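Local coordinates for endoglucanase, glycoside hydrolase family 5 protein (Cytophaga hutchinsonii, PDB 5IHS), which probably hydrolyses internal beta-1,4-glucosidic bonds of cellulose, as an endoglucanase built on a TIM barrel, at residues G258-E263 and G313-D318; Y217-Y222 and A266-F271; D70-L75 and M107-A112; C81-A86 and S278-S283. All coordinates share one frame; numbering follows the deposited sequence.

Contact 1: residues G258-E263 and G313-D318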
loop_
_atom_site.group_PDB
_atom_site.type_symbol
_atom_site.label_atom_id
_atom_site.label_comp_id
_atom_site.label_asym_id
_atom_site.label_seq_id
_atom_site.Cartn_x
_atom_site.Cartn_y
_atom_site.Cartn_z
ATOM N N GLY A 258 8.964 2.205 19.318
ATOM C CA GLY A 258 8.425 1.959 20.639
ATOM C C GLY A 258 7.092 1.217 20.620
ATOM O O GLY A 258 6.353 1.211 19.634
ATOM N N ASN A 259 6.762 0.592 21.753
ATOM C CA ASN A 259 5.456 -0.060 21.945
ATOM C C ASN A 259 5.194 -1.154 20.902
ATOM O O ASN A 259 4.113 -1.224 20.309
ATOM C CB ASN A 259 4.296 0.949 21.957
ATOM C CG ASN A 259 4.212 1.761 23.244
ATOM O OD1 ASN A 259 3.864 1.250 24.314
ATOM N ND2 ASN A 259 4.492 3.047 23.135
ATOM N N PHE A 260 6.181 -2.021 20.681
ATOM C CA PHE A 260 5.946 -3.207 19.862
ATOM C C PHE A 260 4.781 -3.986 20.461
ATOM O O PHE A 260 4.777 -4.297 21.656
ATOM C CB PHE A 260 7.219 -4.061 19.837
ATOM C CG PHE A 260 7.121 -5.321 18.988
ATOM C CD1 PHE A 260 6.708 -5.281 17.654
ATOM C CD2 PHE A 260 7.493 -6.546 19.528
ATOM C CE1 PHE A 260 6.634 -6.442 16.903
ATOM C CE2 PHE A 260 7.425 -7.703 18.776
ATOM C CZ PHE A 260 7.008 -7.651 17.455
ATOM N N SER A 261 3.783 -4.290 19.630
ATOM C CA SER A 261 2.480 -4.765 20.101
ATOM C C SER A 261 2.028 -5.990 19.317
ATOM O O SER A 261 1.071 -5.923 18.534
ATOM C CB SER A 261 1.439 -3.651 19.980
ATOM O OG SER A 261 1.753 -2.555 20.830
ATOM N N PRO A 262 2.677 -7.139 19.521
ATOM C CA PRO A 262 2.294 -8.328 18.739
ATOM C C PRO A 262 0.872 -8.812 18.968
ATOM O O PRO A 262 0.205 -9.206 18.006
ATOM C CB PRO A 262 3.340 -9.377 19.139
ATOM C CG PRO A 262 3.953 -8.870 20.394
ATOM C CD PRO A 262 3.883 -7.383 20.324
ATOM N N GLU A 263 0.383 -8.817 20.209
ATOM C CA GLU A 263 -0.979 -9.292 20.438
ATOM C C GLU A 263 -2.008 -8.362 19.798
ATOM O O GLU A 263 -2.980 -8.833 19.185
ATOM C CB GLU A 263 -1.238 -9.523 21.928
ATOM C CG GLU A 263 -0.458 -10.730 22.487
ATOM C CD GLU A 263 -1.019 -12.093 22.057
ATOM O OE1 GLU A 263 -2.248 -12.209 21.854
ATOM O OE2 GLU A 263 -0.228 -13.067 21.945
ATOM N N GLY A 313 9.885 -7.482 11.770
ATOM C CA GLY A 313 10.001 -8.191 10.507
ATOM C C GLY A 313 9.650 -9.663 10.629
ATOM O O GLY A 313 8.971 -10.222 9.762
ATOM N N LYS A 314 10.114 -10.313 11.697
ATOM C CA LYS A 314 9.802 -11.725 11.893
ATOM C C LYS A 314 8.303 -11.939 12.035
ATOM O O LYS A 314 7.742 -12.874 11.453
ATOM C CB LYS A 314 10.517 -12.268 13.132
ATOM C CG LYS A 314 9.954 -13.600 13.595
ATOM C CD LYS A 314 10.723 -14.189 14.759
ATOM C CE LYS A 314 10.045 -15.452 15.294
ATOM N NZ LYS A 314 9.770 -16.442 14.219
ATOM N N LEU A 315 7.637 -11.094 12.824
ATOM C CA LEU A 315 6.199 -11.236 13.027
ATOM C C LEU A 315 5.460 -11.144 11.700
ATOM O O LEU A 315 4.602 -11.976 11.376
ATOM C CB LEU A 315 5.725 -10.141 13.987
ATOM C CG LEU A 315 4.254 -10.184 14.394
ATOM C CD1 LEU A 315 4.082 -9.389 15.681
ATOM C CD2 LEU A 315 3.330 -9.622 13.322
ATOM N N VAL A 316 5.783 -10.120 10.913
ATOM C CA VAL A 316 5.066 -9.861 9.671
ATOM C C VAL A 316 5.380 -10.924 8.628
ATOM O O VAL A 316 4.485 -11.398 7.913
ATOM C CB VAL A 316 5.430 -8.445 9.199
ATOM C CG1 VAL A 316 4.993 -8.198 7.788
ATOM C CG2 VAL A 316 4.871 -7.430 10.191
ATOM N N ARG A 317 6.660 -11.296 8.505
ATOM C CA ARG A 317 7.052 -12.337 7.559
ATOM C C ARG A 317 6.394 -13.664 7.902
ATOM O O ARG A 317 5.928 -14.392 7.010
ATOM C CB ARG A 317 8.575 -12.485 7.531
ATOM C CG ARG A 317 9.070 -13.595 6.630
ATOM C CD ARG A 317 10.604 -13.644 6.624
ATOM N NE ARG A 317 11.142 -14.807 5.932
ATOM C CZ ARG A 317 11.306 -16.011 6.482
ATOM N NH1 ARG A 317 10.967 -16.248 7.746
ATOM N NH2 ARG A 317 11.785 -16.997 5.746
ATOM N N ASP A 318 6.325 -14.001 9.187
ATOM C CA ASP A 318 5.677 -15.250 9.564
ATOM C C ASP A 318 4.201 -15.245 9.165
ATOM O O ASP A 318 3.681 -16.262 8.683
ATOM C CB ASP A 318 5.816 -15.488 11.066
ATOM C CG ASP A 318 7.223 -15.923 11.498
ATOM O OD1 ASP A 318 8.084 -16.210 10.632
ATOM O OD2 ASP A 318 7.451 -16.005 12.738
#

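Contact 2: residues Y217-Y222 and A266-F271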
loop_
_atom_site.group_PDB
_atom_site.type_symbol
_atom_site.label_atom_id
_atom_site.label_comp_id
_atom_site.label_asym_id
_atom_site.label_seq_id
_atom_site.Cartn_x
_atom_site.Cartn_y
_atom_site.Cartn_z
ATOM N N TYR A 217 -10.500 3.034 -0.428
ATOM C CA TYR A 217 -10.125 4.084 0.513
ATOM C C TYR A 217 -9.122 3.551 1.522
ATOM O O TYR A 217 -9.235 2.419 2.003
ATOM C CB TYR A 217 -11.381 4.666 1.197
ATOM C CG TYR A 217 -12.358 5.163 0.154
ATOM C CD1 TYR A 217 -13.265 4.298 -0.418
ATOM C CD2 TYR A 217 -12.323 6.467 -0.311
ATOM C CE1 TYR A 217 -14.126 4.716 -1.419
ATOM C CE2 TYR A 217 -13.185 6.905 -1.300
ATOM C CZ TYR A 217 -14.084 6.022 -1.856
ATOM O OH TYR A 217 -14.936 6.458 -2.847
ATOM N N THR A 218 -8.135 4.381 1.832
ATOM C CA THR A 218 -7.023 3.976 2.675
ATOM C C THR A 218 -7.376 3.973 4.153
ATOM O O THR A 218 -7.927 4.947 4.670
ATOM C CB THR A 218 -5.869 4.953 2.478
ATOM O OG1 THR A 218 -5.666 5.118 1.076
ATOM C CG2 THR A 218 -4.602 4.452 3.147
ATOM N N LEU A 219 -6.935 2.914 4.841
ATOM C CA LEU A 219 -6.883 2.852 6.294
ATOM C C LEU A 219 -5.451 2.527 6.708
ATOM O O LEU A 219 -4.880 1.539 6.235
ATOM C CB LEU A 219 -7.817 1.760 6.819
ATOM C CG LEU A 219 -7.823 1.551 8.331
ATOM C CD1 LEU A 219 -8.391 2.764 9.028
ATOM C CD2 LEU A 219 -8.605 0.300 8.685
ATOM N N HIS A 220 -4.863 3.357 7.574
ATOM C CA HIS A 220 -3.547 3.097 8.152
ATOM C C HIS A 220 -3.666 2.970 9.661
ATOM O O HIS A 220 -4.295 3.816 10.307
ATOM C CB HIS A 220 -2.574 4.232 7.859
ATOM C CG HIS A 220 -2.115 4.261 6.441
ATOM N ND1 HIS A 220 -1.210 5.184 5.968
ATOM C CD2 HIS A 220 -2.423 3.463 5.392
ATOM C CE1 HIS A 220 -0.980 4.953 4.686
ATOM N NE2 HIS A 220 -1.701 3.911 4.321
ATOM N N PHE A 221 -3.034 1.946 10.236
ATOM C CA PHE A 221 -3.064 1.760 11.679
ATOM C C PHE A 221 -1.691 1.348 12.188
ATOM O O PHE A 221 -0.912 0.686 11.491
ATOM C CB PHE A 221 -4.137 0.737 12.112
ATOM C CG PHE A 221 -3.813 -0.683 11.753
ATOM C CD1 PHE A 221 -3.044 -1.475 12.597
ATOM C CD2 PHE A 221 -4.255 -1.235 10.561
ATOM C CE1 PHE A 221 -2.714 -2.780 12.255
ATOM C CE2 PHE A 221 -3.933 -2.545 10.228
ATOM C CZ PHE A 221 -3.160 -3.305 11.068
ATOM N N TYR A 222 -1.449 1.716 13.445
ATOM C CA TYR A 222 -0.225 1.390 14.173
ATOM C C TYR A 222 -0.712 0.887 15.525
ATOM O O TYR A 222 -1.205 1.701 16.330
ATOM C CB TYR A 222 0.725 2.589 14.282
ATOM C CG TYR A 222 1.549 2.755 12.992
ATOM C CD1 TYR A 222 1.011 3.321 11.847
ATOM C CD2 TYR A 222 2.865 2.276 12.921
ATOM C CE1 TYR A 222 1.748 3.394 10.662
ATOM C CE2 TYR A 222 3.600 2.355 11.750
ATOM C CZ TYR A 222 3.043 2.917 10.627
ATOM O OH TYR A 222 3.815 2.980 9.490
ATOM N N ALA A 266 -2.183 -8.955 16.122
ATOM C CA ALA A 266 -2.979 -10.137 15.805
ATOM C C ALA A 266 -4.478 -9.843 15.831
ATOM O O ALA A 266 -5.230 -10.414 15.038
ATOM C CB ALA A 266 -2.637 -11.277 16.764
ATOM N N LEU A 267 -4.939 -8.972 16.741
ATOM C CA LEU A 267 -6.348 -8.580 16.724
ATOM C C LEU A 267 -6.691 -7.849 15.436
ATOM O O LEU A 267 -7.786 -8.030 14.884
ATOM C CB LEU A 267 -6.701 -7.710 17.931
ATOM C CG LEU A 267 -6.635 -8.394 19.296
ATOM C CD1 LEU A 267 -7.078 -7.419 20.360
ATOM C CD2 LEU A 267 -7.473 -9.665 19.350
ATOM N N TRP A 268 -5.767 -7.027 14.937
ATOM C CA TRP A 268 -5.980 -6.394 13.647
ATOM C C TRP A 268 -6.006 -7.419 12.518
ATOM O O TRP A 268 -6.868 -7.342 11.640
ATOM C CB TRP A 268 -4.920 -5.330 13.396
ATOM C CG TRP A 268 -5.242 -4.010 14.013
ATOM C CD1 TRP A 268 -4.760 -3.492 15.178
ATOM C CD2 TRP A 268 -6.117 -3.023 13.463
ATOM N NE1 TRP A 268 -5.284 -2.232 15.384
ATOM C CE2 TRP A 268 -6.119 -1.920 14.343
ATOM C CE3 TRP A 268 -6.886 -2.961 12.303
ATOM C CZ2 TRP A 268 -6.864 -0.766 14.089
ATOM C CZ3 TRP A 268 -7.623 -1.821 12.050
ATOM C CH2 TRP A 268 -7.607 -0.740 12.939
ATOM N N TYR A 269 -5.053 -8.365 12.497
ATOM C CA TYR A 269 -5.084 -9.386 11.451
ATOM C C TYR A 269 -6.416 -10.131 11.450
ATOM O O TYR A 269 -6.960 -10.441 10.384
ATOM C CB TYR A 269 -3.943 -10.382 11.618
ATOM C CG TYR A 269 -2.542 -9.905 11.300
ATOM C CD1 TYR A 269 -2.276 -8.966 10.303
ATOM C CD2 TYR A 269 -1.470 -10.458 11.974
ATOM C CE1 TYR A 269 -0.976 -8.578 10.019
ATOM C CE2 TYR A 269 -0.173 -10.091 11.689
ATOM C CZ TYR A 269 0.079 -9.157 10.709
ATOM O OH TYR A 269 1.393 -8.816 10.448
ATOM N N GLU A 270 -6.944 -10.442 12.638
ATOM C CA GLU A 270 -8.226 -11.141 12.726
ATOM C C GLU A 270 -9.330 -10.331 12.053
ATOM O O GLU A 270 -10.124 -10.860 11.266
ATOM C CB GLU A 270 -8.545 -11.393 14.198
ATOM C CG GLU A 270 -9.851 -12.071 14.495
ATOM C CD GLU A 270 -9.939 -12.411 15.976
ATOM O OE1 GLU A 270 -10.000 -11.471 16.800
ATOM O OE2 GLU A 270 -9.898 -13.612 16.328
ATOM N N PHE A 271 -9.386 -9.035 12.351
ATOM C CA PHE A 271 -10.386 -8.151 11.754
ATOM C C PHE A 271 -10.210 -8.041 10.243
ATOM O O PHE A 271 -11.178 -8.146 9.480
ATOM C CB PHE A 271 -10.267 -6.778 12.415
ATOM C CG PHE A 271 -11.138 -5.720 11.803
ATOM C CD1 PHE A 271 -12.482 -5.636 12.124
ATOM C CD2 PHE A 271 -10.604 -4.784 10.925
ATOM C CE1 PHE A 271 -13.285 -4.655 11.560
ATOM C CE2 PHE A 271 -11.403 -3.803 10.364
ATOM C CZ PHE A 271 -12.740 -3.740 10.688
#

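Contact 3: residues D70-L75 and M107-A112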
loop_
_atom_site.group_PDB
_atom_site.type_symbol
_atom_site.label_atom_id
_atom_site.label_comp_id
_atom_site.label_asym_id
_atom_site.label_seq_id
_atom_site.Cartn_x
_atom_site.Cartn_y
_atom_site.Cartn_z
ATOM N N ASP A 70 16.049 -7.476 -7.118
ATOM C CA ASP A 70 16.459 -8.535 -6.193
ATOM C C ASP A 70 15.582 -8.545 -4.947
ATOM O O ASP A 70 15.161 -9.610 -4.486
ATOM C CB ASP A 70 17.931 -8.368 -5.811
ATOM C CG ASP A 70 18.870 -8.584 -6.981
ATOM O OD1 ASP A 70 18.612 -9.475 -7.819
ATOM O OD2 ASP A 70 19.888 -7.867 -7.063
ATOM N N VAL A 71 15.292 -7.365 -4.396
ATOM C CA VAL A 71 14.385 -7.265 -3.255
ATOM C C VAL A 71 12.996 -7.774 -3.623
ATOM O O VAL A 71 12.383 -8.527 -2.865
ATOM C CB VAL A 71 14.365 -5.824 -2.711
ATOM C CG1 VAL A 71 13.194 -5.586 -1.759
ATOM C CG2 VAL A 71 15.688 -5.525 -2.018
ATOM N N VAL A 72 12.456 -7.345 -4.766
ATOM C CA VAL A 72 11.106 -7.782 -5.123
ATOM C C VAL A 72 11.050 -9.303 -5.261
ATOM O O VAL A 72 10.112 -9.949 -4.775
ATOM C CB VAL A 72 10.609 -7.055 -6.383
ATOM C CG1 VAL A 72 9.289 -7.641 -6.858
ATOM C CG2 VAL A 72 10.452 -5.555 -6.105
ATOM N N LYS A 73 12.047 -9.901 -5.919
ATOM C CA LYS A 73 12.063 -11.356 -6.068
ATOM C C LYS A 73 12.128 -12.049 -4.714
ATOM O O LYS A 73 11.431 -13.045 -4.484
ATOM C CB LYS A 73 13.236 -11.790 -6.942
ATOM C CG LYS A 73 13.214 -13.276 -7.247
ATOM C CD LYS A 73 14.324 -13.684 -8.186
ATOM C CE LYS A 73 14.278 -15.175 -8.455
ATOM N NZ LYS A 73 15.432 -15.576 -9.285
ATOM N N TRP A 74 12.967 -11.541 -3.807
ATOM C CA TRP A 74 13.101 -12.131 -2.483
ATOM C C TRP A 74 11.813 -11.977 -1.686
ATOM O O TRP A 74 11.407 -12.895 -0.959
ATOM C CB TRP A 74 14.294 -11.489 -1.753
ATOM C CG TRP A 74 14.587 -12.118 -0.432
ATOM C CD1 TRP A 74 14.334 -11.598 0.796
ATOM C CD2 TRP A 74 15.161 -13.415 -0.204
ATOM N NE1 TRP A 74 14.722 -12.478 1.776
ATOM C CE2 TRP A 74 15.228 -13.604 1.190
ATOM C CE3 TRP A 74 15.629 -14.433 -1.046
ATOM C CZ2 TRP A 74 15.746 -14.761 1.766
ATOM C CZ3 TRP A 74 16.148 -15.583 -0.466
ATOM C CH2 TRP A 74 16.198 -15.736 0.917
ATOM N N LEU A 75 11.158 -10.822 -1.797
ATOM C CA LEU A 75 9.876 -10.646 -1.119
ATOM C C LEU A 75 8.840 -11.651 -1.614
ATOM O O LEU A 75 8.048 -12.167 -0.823
ATOM C CB LEU A 75 9.371 -9.212 -1.282
ATOM C CG LEU A 75 10.162 -8.156 -0.509
ATOM C CD1 LEU A 75 9.659 -6.773 -0.875
ATOM C CD2 LEU A 75 10.061 -8.381 0.993
ATOM N N MET A 107 9.554 2.876 -10.990
ATOM C CA MET A 107 9.428 2.036 -12.173
ATOM C C MET A 107 10.259 0.767 -12.059
ATOM O O MET A 107 9.859 -0.280 -12.574
ATOM C CB MET A 107 9.796 2.823 -13.426
ATOM C CG MET A 107 8.778 3.903 -13.754
ATOM S SD MET A 107 9.011 4.687 -15.344
ATOM C CE MET A 107 10.615 5.432 -15.110
ATOM N N GLU A 108 11.410 0.826 -11.393
ATOM C CA GLU A 108 12.186 -0.391 -11.211
ATOM C C GLU A 108 11.399 -1.411 -10.399
ATOM O O GLU A 108 11.394 -2.605 -10.721
ATOM C CB GLU A 108 13.522 -0.059 -10.560
ATOM C CG GLU A 108 14.469 -1.250 -10.467
ATOM C CD GLU A 108 14.966 -1.777 -11.837
ATOM O OE1 GLU A 108 14.720 -1.119 -12.867
ATOM O OE2 GLU A 108 15.602 -2.861 -11.877
ATOM N N VAL A 109 10.708 -0.959 -9.350
ATOM C CA VAL A 109 9.904 -1.863 -8.537
ATOM C C VAL A 109 8.690 -2.366 -9.313
ATOM O O VAL A 109 8.363 -3.555 -9.266
ATOM C CB VAL A 109 9.538 -1.183 -7.205
ATOM C CG1 VAL A 109 8.522 -2.004 -6.423
ATOM C CG2 VAL A 109 10.816 -0.962 -6.384
ATOM N N VAL A 110 7.991 -1.470 -10.010
ATOM C CA VAL A 110 6.858 -1.886 -10.836
ATOM C C VAL A 110 7.297 -2.917 -11.866
ATOM O O VAL A 110 6.643 -3.954 -12.047
ATOM C CB VAL A 110 6.198 -0.665 -11.505
ATOM C CG1 VAL A 110 5.158 -1.107 -12.531
ATOM C CG2 VAL A 110 5.575 0.247 -10.457
ATOM N N ASN A 111 8.404 -2.638 -12.563
ATOM C CA ASN A 111 8.881 -3.553 -13.593
ATOM C C ASN A 111 9.190 -4.919 -12.999
ATOM O O ASN A 111 8.912 -5.959 -13.614
ATOM C CB ASN A 111 10.123 -2.970 -14.270
ATOM C CG ASN A 111 9.797 -1.824 -15.216
ATOM O OD1 ASN A 111 8.637 -1.566 -15.521
ATOM N ND2 ASN A 111 10.834 -1.147 -15.707
ATOM N N ALA A 112 9.788 -4.938 -11.810
ATOM C CA ALA A 112 10.109 -6.203 -11.165
ATOM C C ALA A 112 8.849 -6.944 -10.749
ATOM O O ALA A 112 8.772 -8.166 -10.884
ATOM C CB ALA A 112 10.998 -5.961 -9.949
#

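Contact 4: residues C81-A86 and S278-S283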
loop_
_atom_site.group_PDB
_atom_site.type_symbol
_atom_site.label_atom_id
_atom_site.label_comp_id
_atom_site.label_asym_id
_atom_site.label_seq_id
_atom_site.Cartn_x
_atom_site.Cartn_y
_atom_site.Cartn_z
ATOM N N CYS A 81 5.132 -12.435 -0.380
ATOM C CA CYS A 81 4.308 -11.274 -0.702
ATOM C C CYS A 81 3.528 -11.495 -1.993
ATOM O O CYS A 81 4.086 -11.932 -3.007
ATOM C CB CYS A 81 5.183 -10.036 -0.899
ATOM S SG CYS A 81 5.956 -9.385 0.559
ATOM N N THR A 82 2.248 -11.118 -1.974
ATOM C CA THR A 82 1.449 -11.044 -3.190
ATOM C C THR A 82 1.298 -9.616 -3.703
ATOM O O THR A 82 0.749 -9.419 -4.797
ATOM C CB THR A 82 0.088 -11.705 -2.988
ATOM O OG1 THR A 82 -0.569 -11.070 -1.889
ATOM C CG2 THR A 82 0.235 -13.201 -2.730
ATOM N N VAL A 83 1.817 -8.636 -2.957
ATOM C CA VAL A 83 1.827 -7.236 -3.354
ATOM C C VAL A 83 3.050 -6.595 -2.700
ATOM O O VAL A 83 3.466 -6.980 -1.599
ATOM C CB VAL A 83 0.498 -6.534 -2.953
ATOM C CG1 VAL A 83 0.267 -6.571 -1.430
ATOM C CG2 VAL A 83 0.431 -5.107 -3.479
ATOM N N VAL A 84 3.608 -5.590 -3.379
ATOM C CA VAL A 84 4.665 -4.736 -2.845
ATOM C C VAL A 84 4.260 -3.293 -3.113
ATOM O O VAL A 84 3.655 -2.990 -4.148
ATOM C CB VAL A 84 6.049 -5.074 -3.467
ATOM C CG1 VAL A 84 6.054 -4.920 -4.986
ATOM C CG2 VAL A 84 7.163 -4.239 -2.847
ATOM N N ARG A 85 4.606 -2.398 -2.189
ATOM C CA ARG A 85 4.257 -0.979 -2.282
ATOM C C ARG A 85 5.509 -0.129 -2.440
ATOM O O ARG A 85 6.435 -0.209 -1.628
ATOM C CB ARG A 85 3.455 -0.561 -1.054
ATOM C CG ARG A 85 3.124 0.921 -0.911
ATOM C CD ARG A 85 2.227 1.072 0.280
ATOM N NE ARG A 85 1.668 2.387 0.578
ATOM C CZ ARG A 85 1.983 3.151 1.626
ATOM N NH1 ARG A 85 3.028 2.897 2.408
ATOM N NH2 ARG A 85 1.225 4.207 1.879
ATOM N N ALA A 86 5.525 0.683 -3.496
ATOM C CA ALA A 86 6.601 1.627 -3.786
ATOM C C ALA A 86 6.171 2.985 -3.238
ATOM O O ALA A 86 5.259 3.612 -3.782
ATOM C CB ALA A 86 6.851 1.692 -5.291
ATOM N N SER A 278 -7.054 -6.138 2.275
ATOM C CA SER A 278 -5.646 -6.302 1.952
ATOM C C SER A 278 -4.779 -5.427 2.856
ATOM O O SER A 278 -5.203 -4.358 3.316
ATOM C CB SER A 278 -5.415 -5.903 0.496
ATOM O OG SER A 278 -6.057 -6.783 -0.423
ATOM N N TYR A 279 -3.535 -5.871 3.075
ATOM C CA TYR A 279 -2.659 -5.162 4.003
ATOM C C TYR A 279 -1.180 -5.253 3.636
ATOM O O TYR A 279 -0.702 -6.287 3.168
ATOM C CB TYR A 279 -2.913 -5.601 5.450
ATOM C CG TYR A 279 -2.822 -7.067 5.843
ATOM C CD1 TYR A 279 -1.593 -7.677 6.090
ATOM C CD2 TYR A 279 -3.968 -7.808 6.099
ATOM C CE1 TYR A 279 -1.505 -8.969 6.554
ATOM C CE2 TYR A 279 -3.889 -9.116 6.576
ATOM C CZ TYR A 279 -2.654 -9.684 6.813
ATOM O OH TYR A 279 -2.608 -10.984 7.298
ATOM N N CYS A 280 -0.460 -4.135 3.812
ATOM C CA CYS A 280 0.984 -4.059 3.582
ATOM C C CYS A 280 1.671 -3.433 4.786
ATOM O O CYS A 280 1.243 -2.377 5.259
ATOM C CB CYS A 280 1.339 -3.179 2.378
ATOM S SG CYS A 280 0.827 -3.802 0.791
ATOM N N ASN A 281 2.752 -4.056 5.247
ATOM C CA ASN A 281 3.470 -3.603 6.436
ATOM C C ASN A 281 4.559 -2.585 6.116
ATOM O O ASN A 281 5.303 -2.718 5.138
ATOM C CB ASN A 281 4.115 -4.798 7.136
ATOM C CG ASN A 281 4.973 -4.392 8.322
ATOM O OD1 ASN A 281 6.194 -4.534 8.291
ATOM N ND2 ASN A 281 4.332 -3.919 9.384
ATOM N N TRP A 282 4.669 -1.591 6.992
ATOM C CA TRP A 282 5.737 -0.597 6.986
ATOM C C TRP A 282 6.815 -1.046 7.968
ATOM O O TRP A 282 6.526 -1.123 9.175
ATOM C CB TRP A 282 5.154 0.734 7.436
ATOM C CG TRP A 282 6.074 1.913 7.375
ATOM C CD1 TRP A 282 6.828 2.417 8.393
ATOM C CD2 TRP A 282 6.314 2.752 6.240
ATOM N NE1 TRP A 282 7.517 3.518 7.964
ATOM C CE2 TRP A 282 7.219 3.753 6.651
ATOM C CE3 TRP A 282 5.856 2.755 4.916
ATOM C CZ2 TRP A 282 7.666 4.755 5.786
ATOM C CZ3 TRP A 282 6.300 3.751 4.060
ATOM C CH2 TRP A 282 7.184 4.745 4.506
ATOM N N SER A 283 8.041 -1.336 7.523
ATOM C CA SER A 283 8.489 -1.259 6.138
ATOM C C SER A 283 9.792 -2.023 5.951
ATOM O O SER A 283 10.489 -2.355 6.915
ATOM C CB SER A 283 8.761 0.188 5.702
ATOM O OG SER A 283 9.972 0.678 6.255
#

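Contact 1: residues G258-E263 and G313-D318
Just before P262, which touches L315 across the contact, S261 OG donates a hydrogen bond of 2.8 Å to N259 O. The hydroxyl lies well above the carbonyl plane, 47° out of it, and makes an angle of 133° at the oxygen. This bond closes the turn from N259 to S261, just ahead of the helix. S261 holds the N-cap position of helix 262-274, yet its side chain makes no capping bond.

The contact across is carried by one methyl group. L315 CD1 sits 3.5 Å from P262 CB and 3.7 Å from P262 CA. The same methyl is 3.8 Å from F260 CZ, and it meets that ring obliquely. L315 CG stands anti to the backbone N (chi1 -176°), which carries CD1 up against P262 and F260 where these two pack on each other. F260 and L315 run past each other in opposite directions. P262 CD lies over one face of the F260 ring, 3.8 Å above the plane and toward the rim.

The two segments belong to the last two helices of the (beta/alpha)8 barrel. Helix 262-274 follows strand 244-249, and helix 311-329 follows strand 279-284. The loop leading into the first helix meets the early turns of the second at the protein surface.

L315 also packs on T265 and Y269 of helix 262-274, which extends the apolar patch along that helix. F260 touches T251. On helix 311-329, R317 forms a salt bridge with D78.

Contact 2: residues Y217-Y222 and A266-F271
The rings of F221 and W268 lie face to face in an offset stack. The F221 ring and the five-membered ring of W268 have centroids 3.8 Å apart, and their planes differ by 6°. W268 CD2 lies over the centre of the F221 ring, 3.4 Å above its plane. The closest approach is 3.3 Å, between F221 CE1 and W268 CG. F221 CB sits over the six-membered ring of W268, 3.9 Å from its centroid, a CH-pi contact. F221 CG stands between the backbone N and the carbonyl carbon (chi1 71°), which lays the phenyl ring flat along the indole; the two side chains run past each other in opposite directions.

Strand 215-221 is the sixth of the TIM barrel. Its outward side chains L219 and F221 meet helix 262-274, which follows the seventh strand. L219 CD2 comes obliquely to the indole, 4.1 Å from W268 CZ3. W268 NE1 donates to H226 O, which with the stack probably fixes the turn of the indole. An alanine in place of W268 would probably leave the F221 face without its stacking partner and the H226 carbonyl without the indole N-H.

R231 makes a cation-pi contact with W268. F221 also packs on L230 of helix 228-239.

Contact 3: residues D70-L75 and M107-A112
The CB of V72 is directed toward A112 of the neighbouring helix, and every carbon from CB outward has a partner there. V72 CB faces A112 CB at 3.8 Å. From there the branches part. V72 CG1, anti to the backbone N (chi1 172°), stays by the alanine, 3.9 Å from A112 CB and 4.0 Å from A112 C. V72 CG2 also lies 3.9 Å from A112 CB, and it reaches along to V109 CG1 at 4.1 Å. The two valines meet at a slant. The A112 methyl is thus touched by all three side-chain carbons of V72.

Such a small residue lets the backbones come close: the CA atoms of V72 and A112 are 6.3 Å apart. The segments lie on helices 69-77 and 99-116, the helices that follow the first two strands of the TIM barrel. They pack side by side in the outer layer. Beneath them, V109 touches L57 of strand 53-57.

A serine in place of V72 would probably open a gap beside A112 and V109, losing part of the aliphatic contact.

All three touching residues are buried, and no hydrogen bond or salt bridge crosses between the segments. The helices are therefore held together here by the fit of aliphatic carbons, with the hydrophobic effect as the likely source of stability.

Contact 4: residues C81-A86 and S278-S283
R85 and W282 cross at a steep tilt. The planes of guanidinium and indole stand 74° apart. W282 CE3 lies at the guanidinium edge, in its plane. R85 NH1 meets the indole obliquely, 3.8 Å from both W282 CE3 and W282 CZ3. R85 is extended from CG to NE, with CG anti to the backbone N (chi1 174°), which carries its head across to the tryptophan.

The head is held by acids outside the segments. NE forms a salt bridge with E156 and NH1 one with E248, while NH1 also bonds S56. These links probably fix the rotation of the guanidinium.

Strands 83-89 and 279-284 are the second and eighth of the closed TIM barrel. Strand 53-57 lies between them in the sheet, so they meet through side chains in the interior. E248 lies near the C-terminal end of the seventh strand, where family 5 enzymes carry their nucleophile, so R85 and W282 probably line the active site.

Deeper in, V83 CG1 approaches C280 SG at 3.6 Å. The cysteine is modelled in two conformers, and this contact is less certain. The peptide bond between W282 and S283 is cis. S283 CB lies over one face of the indole, 3.5 Å above its plane.

Contact 4 lies nearest the middle of the barrel, its centre about 5 Å from that of the chain. Contacts 2 and 3 flank it on opposite sides of the chain's centre, their centres 13 and 12 Å from that of contact 4. Y222 OH comes within 3.3 Å of W282 CD1. H220 and Y222, on the other side of strand 215-221 from contact 2, bond E160 and E248, which are placed like the catalytic glutamates of family 5. Contact 4 therefore probably borders the active site, while contact 2 backs the same strand from outside. Contact 3 packs on the outer side of strand 83-89, through V109 and V84. Contact 1 shares helix 262-274 with contact 2, and L315 CD2 lies 3.6 Å from Y269 OH.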